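Local structure of beta-galactosidase (Trichoderma reesei, 3OG2) at residues A[479-491]-A[544-558]. The protein probably hydrolyses terminal non-reducing beta-D-galactose residues from beta-D-galactosides, as a glycoside hydrolase of family 35. Numbering follows the deposited sequence.
With MAN (alpha-D-mannopyranose), chain B.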
ATOM      1  N   GLU A 479     -21.070 -17.916 -29.562  1.00 42.81           N
ATOM      2  CA  GLU A 479     -21.620 -19.232 -29.883  1.00 43.54           C
ATOM      3  C   GLU A 479     -22.057 -19.992 -28.640  1.00 36.39           C
ATOM      4  O   GLU A 479     -22.730 -21.026 -28.664  1.00 34.19           O
ATOM      5  CB  GLU A 479     -20.539 -19.956 -30.689  1.00 49.06           C
ATOM      6  CG  GLU A 479     -19.241 -20.250 -30.003  1.00 52.93           C
ATOM      7  CD  GLU A 479     -18.292 -19.126 -29.675  1.00 54.45           C
ATOM      8  OE1 GLU A 479     -18.641 -18.110 -29.048  1.00 71.22           O
ATOM      9  OE2 GLU A 479     -17.088 -19.218 -30.035  1.00 81.32           O
ATOM     10  N   LYS A 480     -21.679 -19.520 -27.474  1.00 29.02           N
ATOM     11  CA  LYS A 480     -21.975 -20.178 -26.222  1.00 18.20           C
ATOM     12  C   LYS A 480     -22.023 -19.107 -25.102  1.00 14.48           C
ATOM     13  O   LYS A 480     -21.427 -18.039 -25.238  1.00 19.44           O
ATOM     14  CB  LYS A 480     -20.978 -21.246 -25.809  1.00 22.12           C
ATOM     15  CG  LYS A 480     -19.488 -20.981 -25.759  1.00 21.50           C
ATOM     16  CD  LYS A 480     -18.655 -22.094 -25.131  1.00 27.95           C
ATOM     17  CE  LYS A 480     -17.132 -21.881 -25.144  1.00 34.58           C
ATOM     18  NZ  LYS A 480     -16.424 -23.054 -24.462  1.00 22.62           N
ATOM     19  N   THR A 481     -22.702 -19.446 -24.030  1.00 11.51           N
ATOM     20  CA  THR A 481     -22.597 -18.697 -22.769  1.00 10.89           C
ATOM     21  C   THR A 481     -21.805 -19.547 -21.800  1.00  9.37           C
ATOM     22  O   THR A 481     -22.072 -20.746 -21.718  1.00 13.16           O
ATOM     23  CB  THR A 481     -23.996 -18.365 -22.224  1.00 11.51           C
ATOM     24  OG1 THR A 481     -24.683 -17.526 -23.164  1.00 12.96           O
ATOM     25  CG2 THR A 481     -23.963 -17.586 -20.924  1.00 13.08           C
ATOM     26  N   VAL A 482     -20.833 -18.961 -21.117  1.00  9.09           N
ATOM     27  CA  VAL A 482     -20.002 -19.717 -20.196  1.00  9.29           C
ATOM     28  C   VAL A 482     -20.247 -19.232 -18.796  1.00  7.69           C
ATOM     29  O   VAL A 482     -20.318 -18.000 -18.574  1.00 10.02           O
ATOM     30  CB  VAL A 482     -18.528 -19.509 -20.585  1.00  9.51           C
ATOM     31  CG1 VAL A 482     -17.628 -19.987 -19.461  1.00 11.64           C
ATOM     32  CG2 VAL A 482     -18.245 -20.251 -21.869  1.00 11.59           C
ATOM     33  N   LEU A 483     -20.376 -20.141 -17.842  1.00  8.96           N
ATOM     34  CA  LEU A 483     -20.531 -19.839 -16.425  1.00  8.12           C
ATOM     35  C   LEU A 483     -19.466 -20.656 -15.670  1.00  7.57           C
ATOM     36  O   LEU A 483     -19.334 -21.849 -15.961  1.00  9.59           O
ATOM     37  CB  LEU A 483     -21.930 -20.267 -15.972  1.00  9.34           C
ATOM     38  CG  LEU A 483     -22.203 -20.218 -14.476  1.00  9.68           C
ATOM     39  CD1 LEU A 483     -22.126 -18.789 -13.925  1.00 10.31           C
ATOM     40  CD2 LEU A 483     -23.594 -20.812 -14.187  1.00 11.07           C
ATOM     41  N   VAL A 484     -18.711 -20.040 -14.790  1.00  7.64           N
ATOM     42  CA  VAL A 484     -17.694 -20.725 -13.986  1.00  7.80           C
ATOM     43  C   VAL A 484     -18.132 -20.631 -12.538  1.00  7.52           C
ATOM     44  O   VAL A 484     -18.288 -19.503 -12.009  1.00  9.16           O
ATOM     45  CB  VAL A 484     -16.303 -20.094 -14.161  1.00  8.00           C
ATOM     46  CG1 VAL A 484     -15.276 -20.883 -13.327  1.00  9.80           C
ATOM     47  CG2 VAL A 484     -15.935 -20.051 -15.648  1.00  9.52           C
ATOM     48  N   LEU A 485     -18.334 -21.793 -11.928  1.00  8.32           N
ATOM     49  CA  LEU A 485     -18.789 -21.915 -10.543  1.00  8.49           C
ATOM     50  C   LEU A 485     -17.703 -22.628  -9.720  1.00  8.42           C
ATOM     51  O   LEU A 485     -16.978 -23.491 -10.293  1.00 10.05           O
ATOM     52  CB  LEU A 485     -20.041 -22.818 -10.456  1.00  9.40           C
ATOM     53  CG  LEU A 485     -21.266 -22.306 -11.214  1.00  9.41           C
ATOM     54  CD1 LEU A 485     -22.415 -23.297 -11.072  1.00 11.72           C
ATOM     55  CD2 LEU A 485     -21.673 -20.940 -10.664  1.00 12.27           C
ATOM     56  N   TYR A 486     -17.599 -22.298  -8.446  1.00  8.90           N
ATOM     57  CA  TYR A 486     -16.603 -23.004  -7.651  1.00  9.76           C
ATOM     58  C   TYR A 486     -17.086 -23.257  -6.232  1.00  9.05           C
ATOM     59  O   TYR A 486     -17.942 -22.570  -5.667  1.00 10.56           O
ATOM     60  CB  TYR A 486     -15.228 -22.267  -7.612  1.00  9.93           C
ATOM     61  CG  TYR A 486     -15.311 -20.938  -6.848  1.00 10.10           C
ATOM     62  CD1 TYR A 486     -15.742 -19.789  -7.509  1.00 11.24           C
ATOM     63  CD2 TYR A 486     -14.993 -20.829  -5.502  1.00 10.25           C
ATOM     64  CE1 TYR A 486     -15.826 -18.575  -6.825  1.00 11.29           C
ATOM     65  CE2 TYR A 486     -15.084 -19.642  -4.809  1.00 10.50           C
ATOM     66  CZ  TYR A 486     -15.509 -18.499  -5.494  1.00 11.78           C
ATOM     67  OH  TYR A 486     -15.605 -17.293  -4.797  1.00 11.99           O
ATOM     68  N   GLY A 487     -16.480 -24.311  -5.637  1.00 10.34           N
ATOM     69  CA  GLY A 487     -16.638 -24.596  -4.202  1.00 10.04           C
ATOM     70  C   GLY A 487     -15.292 -24.967  -3.612  1.00  9.24           C
ATOM     71  O   GLY A 487     -14.382 -25.385  -4.327  1.00 10.42           O
ATOM     72  N   GLY A 488     -15.161 -24.877  -2.306  1.00 10.70           N
ATOM     73  CA  GLY A 488     -14.001 -25.454  -1.621  1.00 10.86           C
ATOM     74  C   GLY A 488     -14.015 -26.952  -1.831  1.00 10.69           C
ATOM     75  O   GLY A 488     -15.056 -27.601  -1.995  1.00 13.02           O
ATOM     76  N   ALA A 489     -12.832 -27.524  -1.819  1.00 13.59           N
ATOM     77  CA  ALA A 489     -12.740 -28.985  -2.015  1.00 14.19           C
ATOM     78  C   ALA A 489     -13.604 -29.776  -1.037  1.00 13.76           C
ATOM     79  O   ALA A 489     -13.707 -29.451   0.149  1.00 15.69           O
ATOM     80  CB  ALA A 489     -11.292 -29.416  -1.871  1.00 17.11           C
ATOM     81  N   GLN A 490     -14.226 -30.832  -1.589  1.00 13.29           N
ATOM     82  CA  GLN A 490     -15.087 -31.769  -0.856  1.00 15.87           C
ATOM     83  C   GLN A 490     -16.447 -31.147  -0.498  1.00 12.97           C
ATOM     84  O   GLN A 490     -17.258 -31.821   0.189  1.00 18.73           O
ATOM     85  CB  GLN A 490     -14.432 -32.351   0.409  1.00 23.05           C
ATOM     86  CG  GLN A 490     -13.251 -33.228  -0.022  1.00 41.23           C
ATOM     87  CD  GLN A 490     -13.576 -33.839  -1.381  1.00 55.23           C
ATOM     88  OE1 GLN A 490     -14.644 -34.439  -1.553  1.00 94.40           O
ATOM     89  NE2 GLN A 490     -12.667 -33.668  -2.340  1.00 55.50           N
ATOM     90  N   GLU A 491     -16.748 -29.921  -0.908  1.00 11.43           N
ATOM     91  CA  GLU A 491     -18.099 -29.354  -0.660  1.00 11.26           C
ATOM     92  C   GLU A 491     -19.084 -29.848  -1.695  1.00 10.91           C
ATOM     93  O   GLU A 491     -18.791 -29.840  -2.918  1.00 12.39           O
ATOM     94  CB  GLU A 491     -18.033 -27.846  -0.722  1.00 12.26           C
ATOM     95  CG  GLU A 491     -17.336 -27.120   0.424  1.00 12.98           C
ATOM     96  CD  GLU A 491     -17.077 -25.648   0.089  1.00 13.39           C
ATOM     97  OE1 GLU A 491     -17.632 -25.081  -0.880  1.00 12.67           O
ATOM     98  OE2 GLU A 491     -16.246 -25.049   0.843  1.00 14.98           O
ATOM     99  N   SER A 544     -26.901 -23.952 -25.280  1.00 13.24           N
ATOM    100  CA  SER A 544     -25.711 -23.177 -25.571  1.00 13.18           C
ATOM    101  C   SER A 544     -25.037 -22.642 -24.298  1.00 14.11           C
ATOM    102  O   SER A 544     -24.076 -21.877 -24.423  1.00 14.66           O
ATOM    103  CB  SER A 544     -25.989 -22.012 -26.527  1.00 14.21           C
ATOM    104  OG  SER A 544     -26.826 -21.033 -25.952  1.00 16.66           O
ATOM    105  N   LEU A 545     -25.491 -23.062 -23.144  1.00 11.63           N
ATOM    106  CA  LEU A 545     -24.846 -22.721 -21.857  1.00 11.08           C
ATOM    107  C   LEU A 545     -23.853 -23.815 -21.479  1.00 11.26           C
ATOM    108  O   LEU A 545     -24.182 -24.991 -21.486  1.00 12.42           O
ATOM    109  CB  LEU A 545     -25.943 -22.601 -20.791  1.00 11.63           C
ATOM    110  CG  LEU A 545     -25.410 -22.328 -19.362  1.00 10.44           C
ATOM    111  CD1 LEU A 545     -24.687 -20.995 -19.273  1.00 11.55           C
ATOM    112  CD2 LEU A 545     -26.512 -22.422 -18.340  1.00 11.66           C
ATOM    113  N   VAL A 546     -22.621 -23.442 -21.182  1.00 10.53           N
ATOM    114  CA  VAL A 546     -21.592 -24.386 -20.731  1.00 10.41           C
ATOM    115  C   VAL A 546     -21.161 -23.960 -19.337  1.00  9.39           C
ATOM    116  O   VAL A 546     -20.785 -22.809 -19.148  1.00 10.31           O
ATOM    117  CB  VAL A 546     -20.401 -24.396 -21.677  1.00 12.25           C
ATOM    118  CG1 VAL A 546     -19.411 -25.407 -21.122  1.00 13.59           C
ATOM    119  CG2 VAL A 546     -20.875 -24.692 -23.100  1.00 12.56           C
ATOM    120  N   ILE A 547     -21.297 -24.895 -18.392  1.00  9.64           N
ATOM    121  CA  ILE A 547     -20.928 -24.598 -17.009  0.50  8.76           C
ATOM    122  C   ILE A 547     -19.659 -25.381 -16.652  1.00  9.23           C
ATOM    123  O   ILE A 547     -19.645 -26.605 -16.828  1.00  9.45           O
ATOM    124  CB  ILE A 547     -22.061 -24.885 -16.008  0.50  6.91           C
ATOM    125  CG1 ILE A 547     -23.407 -24.365 -16.512  0.50  7.82           C
ATOM    126  CG2 ILE A 547     -21.683 -24.280 -14.661  0.50  9.24           C
ATOM    127  CD1 ILE A 547     -24.377 -25.426 -17.022  0.50  8.26           C
ATOM    128  N   TYR A 548     -18.672 -24.627 -16.183  1.00  9.09           N
ATOM    129  CA  TYR A 548     -17.413 -25.191 -15.691  1.00  8.73           C
ATOM    130  C   TYR A 548     -17.476 -25.167 -14.193  1.00  8.85           C
ATOM    131  O   TYR A 548     -17.668 -24.083 -13.598  1.00 10.66           O
ATOM    132  CB  TYR A 548     -16.245 -24.351 -16.190  1.00  9.44           C
ATOM    133  CG  TYR A 548     -16.068 -24.331 -17.686  1.00 10.10           C
ATOM    134  CD1 TYR A 548     -16.922 -23.581 -18.500  1.00 12.53           C
ATOM    135  CD2 TYR A 548     -15.063 -25.032 -18.334  1.00 12.82           C
ATOM    136  CE1 TYR A 548     -16.782 -23.543 -19.869  1.00 12.83           C
ATOM    137  CE2 TYR A 548     -14.916 -25.002 -19.724  1.00 12.41           C
ATOM    138  CZ  TYR A 548     -15.784 -24.264 -20.497  1.00 12.43           C
ATOM    139  OH  TYR A 548     -15.633 -24.200 -21.873  1.00 14.04           O
ATOM    140  N   MET A 549     -17.349 -26.332 -13.549  1.00  9.51           N
ATOM    141  CA  MET A 549     -17.505 -26.490 -12.103  1.00  8.68           C
ATOM    142  C   MET A 549     -16.150 -26.861 -11.524  1.00  9.14           C
ATOM    143  O   MET A 549     -15.691 -27.985 -11.815  1.00 10.51           O
ATOM    144  CB  MET A 549     -18.535 -27.567 -11.838  1.00  9.65           C
ATOM    145  CG  MET A 549     -19.974 -27.108 -12.165  1.00 12.45           C
ATOM    146  SD  MET A 549     -21.064 -28.544 -12.393  1.00 13.12           S
ATOM    147  CE  MET A 549     -20.815 -28.791 -14.141  1.00 12.77           C
ATOM    148  N   VAL A 550     -15.531 -26.000 -10.745  1.00  9.07           N
ATOM    149  CA  VAL A 550     -14.181 -26.230 -10.276  1.00  8.89           C
ATOM    150  C   VAL A 550     -14.085 -26.081  -8.756  1.00  8.71           C
ATOM    151  O   VAL A 550     -15.003 -25.563  -8.112  1.00 10.14           O
ATOM    152  CB  VAL A 550     -13.189 -25.248 -10.947  1.00  9.57           C
ATOM    153  CG1 VAL A 550     -13.169 -25.491 -12.457  1.00 12.45           C
ATOM    154  CG2 VAL A 550     -13.521 -23.792 -10.631  1.00 11.01           C
ATOM    155  N   ASP A 551     -12.943 -26.526  -8.194  1.00  9.35           N
ATOM    156  CA  ASP A 551     -12.746 -26.197  -6.780  1.00  9.65           C
ATOM    157  C   ASP A 551     -12.085 -24.835  -6.691  1.00  8.91           C
ATOM    158  O   ASP A 551     -11.565 -24.214  -7.642  1.00 10.40           O
ATOM    159  CB  ASP A 551     -11.977 -27.287  -6.069  1.00 10.88           C
ATOM    160  CG  ASP A 551     -10.529 -27.403  -6.475  1.00 14.27           C
ATOM    161  OD1 ASP A 551     -10.134 -26.896  -7.552  1.00 18.66           O
ATOM    162  OD2 ASP A 551      -9.810 -28.086  -5.709  1.00 23.64           O
ATOM    163  N   ARG A 552     -12.079 -24.300  -5.458  1.00  9.55           N
ATOM    164  CA  ARG A 552     -11.537 -22.958  -5.220  1.00  9.22           C
ATOM    165  C   ARG A 552     -10.104 -22.838  -5.661  1.00  8.64           C
ATOM    166  O   ARG A 552      -9.707 -21.850  -6.270  1.00  9.50           O
ATOM    167  CB  ARG A 552     -11.590 -22.672  -3.701  1.00 11.28           C
ATOM    168  CG  ARG A 552     -11.076 -21.281  -3.411  1.00 12.23           C
ATOM    169  CD  ARG A 552     -10.841 -21.106  -1.894  1.00 17.55           C
ATOM    170  NE  ARG A 552     -12.095 -21.074  -1.138  1.00 17.20           N
ATOM    171  CZ  ARG A 552     -12.625 -21.934  -0.300  1.00 17.90           C
ATOM    172  NH1 ARG A 552     -12.044 -23.108   0.057  1.00 29.90           N
ATOM    173  NH2 ARG A 552     -13.793 -21.606   0.223  1.00 18.71           N
ATOM    174  N   ASN A 553      -9.276 -23.842  -5.334  1.00  9.94           N
ATOM    175  CA  ASN A 553      -7.864 -23.717  -5.669  1.00  9.70           C
ATOM    176  C   ASN A 553      -7.659 -23.755  -7.179  1.00  9.75           C
ATOM    177  O   ASN A 553      -6.696 -23.124  -7.619  1.00 11.82           O
ATOM    178  CB  ASN A 553      -7.056 -24.812  -4.966  1.00 11.08           C
ATOM    179  CG  ASN A 553      -7.014 -24.523  -3.486  1.00 10.60           C
ATOM    180  OD1 ASN A 553      -7.943 -24.827  -2.737  1.00 15.27           O
ATOM    181  ND2 ASN A 553      -5.906 -23.954  -3.017  1.00 11.26           N
ATOM    182  N   SER A 554      -8.520 -24.418  -7.935  1.00  9.65           N
ATOM    183  CA  SER A 554      -8.428 -24.282  -9.402  1.00  9.67           C
ATOM    184  C   SER A 554      -8.907 -22.905  -9.834  1.00  9.07           C
ATOM    185  O   SER A 554      -8.292 -22.289 -10.731  1.00  9.99           O
ATOM    186  CB  SER A 554      -9.310 -25.340 -10.049  1.00 10.03           C
ATOM    187  OG  SER A 554      -8.756 -26.600  -9.799  1.00 14.06           O
ATOM    188  N   ALA A 555      -9.996 -22.396  -9.236  1.00  8.87           N
ATOM    189  CA  ALA A 555     -10.502 -21.073  -9.624  1.00  8.66           C
ATOM    190  C   ALA A 555      -9.474 -19.967  -9.419  1.00  7.56           C
ATOM    191  O   ALA A 555      -9.409 -18.981 -10.133  1.00  8.74           O
ATOM    192  CB  ALA A 555     -11.735 -20.718  -8.779  1.00 10.83           C
ATOM    193  N   TYR A 556      -8.590 -20.140  -8.435  1.00  7.88           N
ATOM    194  CA  TYR A 556      -7.521 -19.169  -8.193  1.00  7.89           C
ATOM    195  C   TYR A 556      -6.675 -18.952  -9.446  1.00  7.71           C
ATOM    196  O   TYR A 556      -6.053 -17.898  -9.570  1.00  9.13           O
ATOM    197  CB  TYR A 556      -6.578 -19.746  -7.151  1.00  8.84           C
ATOM    198  CG  TYR A 556      -7.002 -19.628  -5.702  1.00  7.97           C
ATOM    199  CD1 TYR A 556      -8.046 -18.837  -5.245  1.00  8.24           C
ATOM    200  CD2 TYR A 556      -6.239 -20.359  -4.759  1.00  8.27           C
ATOM    201  CE1 TYR A 556      -8.350 -18.784  -3.871  1.00  8.54           C
ATOM    202  CE2 TYR A 556      -6.518 -20.278  -3.395  1.00  9.06           C
ATOM    203  CZ  TYR A 556      -7.582 -19.493  -2.959  1.00  8.53           C
ATOM    204  OH  TYR A 556      -7.855 -19.409  -1.615  1.00  8.93           O
ATOM    205  N   ASN A 557      -6.625 -19.928 -10.350  1.00  7.56           N
ATOM    206  CA  ASN A 557      -5.789 -19.780 -11.544  1.00  8.34           C
ATOM    207  C   ASN A 557      -6.537 -19.326 -12.780  1.00  7.75           C
ATOM    208  O   ASN A 557      -5.965 -19.335 -13.868  1.00  9.13           O
ATOM    209  CB  ASN A 557      -5.111 -21.156 -11.855  1.00 10.91           C
ATOM    210  CG  ASN A 557      -4.222 -21.560 -10.682  1.00 12.73           C
ATOM    211  OD1 ASN A 557      -3.306 -20.893 -10.207  1.00 15.16           O
ATOM    212  ND2 ASN A 557      -4.534 -22.767 -10.218  1.00 20.99           N
ATOM    213  N   TYR A 558      -7.782 -18.910 -12.644  1.00  7.90           N
ATOM    214  CA  TYR A 558      -8.536 -18.362 -13.774  1.00  7.53           C
ATOM    215  C   TYR A 558      -8.452 -16.826 -13.791  1.00  6.66           C
ATOM    216  O   TYR A 558      -8.260 -16.184 -12.736  1.00  7.47           O
ATOM    217  CB  TYR A 558     -10.046 -18.740 -13.655  1.00  8.53           C
ATOM    218  CG  TYR A 558     -10.379 -20.152 -14.080  1.00  8.35           C
ATOM    219  CD1 TYR A 558      -9.871 -21.270 -13.370  1.00  9.96           C
ATOM    220  CD2 TYR A 558     -11.221 -20.434 -15.148  1.00  9.81           C
ATOM    221  CE1 TYR A 558     -10.208 -22.565 -13.769  1.00 10.34           C
ATOM    222  CE2 TYR A 558     -11.559 -21.733 -15.559  1.00 10.37           C
ATOM    223  CZ  TYR A 558     -11.033 -22.780 -14.840  1.00 10.11           C
ATOM    224  OH  TYR A 558     -11.345 -24.088 -15.239  1.00 11.15           O
TER
HETATM  225  C1  MAN B   4      -3.598 -23.919   0.284  1.00 10.14           C
HETATM  226  C2  MAN B   4      -4.986 -23.619   0.829  1.00  9.51           C
HETATM  227  C3  MAN B   4      -5.570 -24.941   1.384  1.00 10.54           C
HETATM  228  C4  MAN B   4      -5.597 -26.002   0.254  1.00 11.80           C
HETATM  229  C5  MAN B   4      -4.149 -26.216  -0.246  1.00 12.71           C
HETATM  230  C6  MAN B   4      -4.156 -27.168  -1.447  1.00 14.31           C
HETATM  231  O2  MAN B   4      -5.790 -23.131  -0.234  1.00 10.19           O
HETATM  232  O3  MAN B   4      -6.947 -24.653   1.761  1.00 10.96           O
HETATM  233  O4  MAN B   4      -6.076 -27.213   0.799  1.00 14.40           O
HETATM  234  O5  MAN B   4      -3.653 -24.952  -0.699  1.00 11.13           O
HETATM  235  O6  MAN B   4      -2.801 -27.485  -1.805  1.00 22.44           O
HETATM  236  O   HOH W   1     -25.685 -18.665 -25.489  1.00 16.95           O
HETATM  237  O   HOH W   2     -10.212 -26.144  -3.497  1.00 17.02           O
HETATM  238  O   HOH W   3     -13.847 -25.180   2.080  1.00 28.56           O
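K480 and Y548 meet by their polar ends, K480 NZ giving a hydrogen bond to Y548 OH at 2.9 Å. The lysine reaches this far because its chain runs extended beyond CG, with CD passing V546 CG2 on the way. D640 takes a salt bridge from the ammonium and a hydrogen bond from the phenol, so one carboxylate holds both groups and probably keeps the buried lysine charged. V482 CG1 touches Y548 CE1 obliquely at 3.7 Å; tyrosine suits this place because its ring carbons meet a valine while its hydroxyl reaches the lysine and D640. L483 O lies at the ring edge, in its plane.

Beneath these side chains, strands 481-487 and 545-551 run parallel. Every second residue of 481-487 bonds to the residues before and after its partner, as T481 does through its N to S544 O and its O to V546 N; R552 N closes the series with a weak bond to G487 O. Largely branched residues fill the face opposite Y548, where T481 CG2 lies 3.9 Å from L545 CD1 and I547, in one of two conformers, touches L483 and L485.

At the strand end, D551 is the N-cap of helix 552-555; its OD1 accepts from S554 N at 3.0 Å, from above the carboxylate plane, and from S554 OG. G488, without a side chain, lets R552 NH1 come to 3.5 Å from its CA, while D449 takes R552 NH2 in a salt bridge. N553 ND2 donates a nearly straight bond (170°) to O2 of a mannose from the protein's own glycan, away from the galactose site.

In domain 2, strands 470-476 and 538-542 flank this parallel pair antiparallel in a five-stranded mixed sheet with 545-551 central. Its T481/L483/L545 face meets F462 and L464 of strand 462-467 and F495 of 492-497, in the neighbouring antiparallel sheet; L364 of helix 357-370 meets Y486 and A555.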